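Local atomic coordinates of tungsten formylmethanofuran dehydrogenase subunit E (Syntrophus aciditrophicus, PDB entry 3D00), a protein that binds zinc through a treble-clef finger and belongs to the formylmethanofuran dehydrogenase subunit E-like family, implicated in microbial methanogenesis. Residues 53-58 and 84-89. Residues are numbered along the deposited sequence; the frame is centred on the assembly and turned at random.
Sequences ICETRT and LFAVSL
Ile53 and Ser88 form an antiparallel hydrogen-bonded pair in the mixed sheet of the FmdE alpha+beta core, where strands 50-54 and 86-91 run side by side. Ile53 N reaches Ser88 O at 2.8 Å, nearly straight (166° at the hydrogen), and Ser88 N returns an equal bond to Ile53 O. The next pair, Cys54 with Val87, is non-hydrogen-bonded; here Val87 CA closes on Ile53 O at 3.2 Å in a CA-H...O contact. After Cys54 the first strand ends, yet Glu55 N still binds Ala86 O, and Leu84 N meets Glu55 O from above the carbonyl plane, 50° out of it. Phe85 is the centre of an inverse gamma turn, closed by a weak Ala86 N to Leu84 O bond.

Glu55 has the largest share of any one residue in the buried surface. With CG anti to its carbonyl carbon (chi1 -47°) and the chain extended beyond, the carboxylate lies beside Ala86, CD 3.8 Å from Ala86 CB, while OE1 approaches Leu84 CD1 at 3.6 Å. OE1 salt-bridges Arg99, and OE2 bonds Tyr190 OH of the second subunit. An alanine here would probably leave Arg99 and that tyrosine hydroxyl without their carboxylate partner. Thr56 CG2 lies obliquely against the Phe85 ring, 3.9 Å from Phe85 CD1, and Thr56 OG1 accepts from Thr58 N in an ST turn.

Cys54 and Val87 share the sheet face that packs on Val64 of helix 60-67, and Phe85 reaches Ile32 and Met36 of helix 28-42; strands 77-79 and 96-102 flank the pair.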
loop_
_atom_site.group_PDB
_atom_site.type_symbol
_atom_site.label_atom_id
_atom_site.label_comp_id
_atom_site.label_asym_id
_atom_site.label_seq_id
_atom_site.Cartn_x
_atom_site.Cartn_y
_atom_site.Cartn_z
ATOM N N ILE A 53 -10.727 3.706 -1.579
ATOM C CA ILE A 53 -10.219 4.402 -0.394
ATOM C C ILE A 53 -10.391 3.509 0.817
ATOM O O ILE A 53 -11.499 3.010 1.050
ATOM C CB ILE A 53 -10.988 5.722 -0.091
ATOM C CG1 ILE A 53 -10.565 6.849 -1.006
ATOM C CG2 ILE A 53 -10.711 6.215 1.334
ATOM C CD1 ILE A 53 -11.715 7.628 -1.407
ATOM N N CYS A 54 -9.304 3.258 1.561
ATOM C CA CYS A 54 -9.390 2.620 2.886
ATOM C C CYS A 54 -9.174 3.659 3.948
ATOM O O CYS A 54 -8.271 4.446 3.806
ATOM C CB CYS A 54 -8.308 1.577 3.082
ATOM S SG CYS A 54 -8.580 0.178 2.068
ATOM N N GLU A 55 -9.981 3.633 5.008
ATOM C CA GLU A 55 -9.931 4.612 6.059
ATOM C C GLU A 55 -9.150 4.125 7.247
ATOM O O GLU A 55 -9.144 4.755 8.298
ATOM C CB GLU A 55 -11.337 5.014 6.466
ATOM C CG GLU A 55 -12.173 5.304 5.269
ATOM C CD GLU A 55 -13.540 5.839 5.567
ATOM O OE1 GLU A 55 -13.876 6.200 6.708
ATOM O OE2 GLU A 55 -14.282 5.914 4.584
ATOM N N THR A 56 -8.497 2.986 7.083
ATOM C CA THR A 56 -7.517 2.507 8.043
ATOM C C THR A 56 -6.354 1.916 7.249
ATOM O O THR A 56 -6.543 1.429 6.149
ATOM C CB THR A 56 -8.117 1.461 9.038
ATOM O OG1 THR A 56 -7.092 1.072 9.932
ATOM C CG2 THR A 56 -8.653 0.168 8.341
ATOM N N ARG A 57 -5.153 1.959 7.822
ATOM C CA ARG A 57 -4.001 1.297 7.240
ATOM C C ARG A 57 -3.885 -0.192 7.600
ATOM O O ARG A 57 -3.197 -0.935 6.928
ATOM C CB ARG A 57 -2.722 2.081 7.521
ATOM C CG ARG A 57 -2.250 2.170 8.932
ATOM C CD ARG A 57 -0.985 3.047 8.961
ATOM N N THR A 58 -4.627 -0.641 8.602
ATOM C CA THR A 58 -4.508 -1.999 9.099
ATOM C C THR A 58 -5.358 -2.969 8.290
ATOM O O THR A 58 -6.560 -2.862 8.281
ATOM C CB THR A 58 -4.931 -2.038 10.574
ATOM O OG1 THR A 58 -4.332 -0.917 11.257
ATOM C CG2 THR A 58 -4.525 -3.329 11.228
ATOM N N LEU A 84 -10.634 3.991 10.963
ATOM C CA LEU A 84 -11.995 3.563 10.716
ATOM C C LEU A 84 -11.948 2.353 9.781
ATOM O O LEU A 84 -11.321 2.378 8.749
ATOM C CB LEU A 84 -12.825 4.683 10.099
ATOM C CG LEU A 84 -13.021 5.899 10.992
ATOM C CD1 LEU A 84 -13.704 7.011 10.222
ATOM C CD2 LEU A 84 -13.817 5.549 12.267
ATOM N N PHE A 85 -12.594 1.278 10.200
ATOM C CA PHE A 85 -12.623 0.019 9.439
ATOM C C PHE A 85 -13.703 0.154 8.364
ATOM O O PHE A 85 -14.809 -0.333 8.507
ATOM C CB PHE A 85 -12.866 -1.189 10.359
ATOM C CG PHE A 85 -12.305 -2.471 9.817
ATOM C CD1 PHE A 85 -10.940 -2.686 9.809
ATOM C CD2 PHE A 85 -13.127 -3.450 9.313
ATOM C CE1 PHE A 85 -10.401 -3.851 9.284
ATOM C CE2 PHE A 85 -12.591 -4.638 8.783
ATOM C CZ PHE A 85 -11.239 -4.826 8.774
ATOM N N ALA A 86 -13.335 0.838 7.296
ATOM C CA ALA A 86 -14.244 1.150 6.206
ATOM C C ALA A 86 -13.455 1.246 4.891
ATOM O O ALA A 86 -12.277 1.607 4.860
ATOM C CB ALA A 86 -14.942 2.453 6.496
ATOM N N VAL A 87 -14.109 0.861 3.804
ATOM C CA VAL A 87 -13.538 1.015 2.471
ATOM C C VAL A 87 -14.634 1.607 1.601
ATOM O O VAL A 87 -15.792 1.291 1.798
ATOM C CB VAL A 87 -13.092 -0.384 1.875
ATOM C CG1 VAL A 87 -14.255 -1.428 1.992
ATOM C CG2 VAL A 87 -12.626 -0.246 0.392
ATOM N N SER A 88 -14.255 2.492 0.682
ATOM C CA SER A 88 -15.140 2.909 -0.379
ATOM C C SER A 88 -14.506 2.585 -1.715
ATOM O O SER A 88 -13.258 2.650 -1.878
ATOM C CB SER A 88 -15.471 4.395 -0.299
ATOM O OG SER A 88 -14.342 5.179 -0.573
ATOM N N LEU A 89 -15.368 2.200 -2.655
ATOM C CA LEU A 89 -15.021 2.033 -4.058
ATOM C C LEU A 89 -15.820 3.092 -4.807
ATOM O O LEU A 89 -16.996 3.267 -4.526
ATOM C CB LEU A 89 -15.361 0.617 -4.532
ATOM C CG LEU A 89 -14.615 -0.512 -3.791
ATOM C CD1 LEU A 89 -14.956 -1.803 -4.427
ATOM C CD2 LEU A 89 -13.110 -0.354 -3.748
#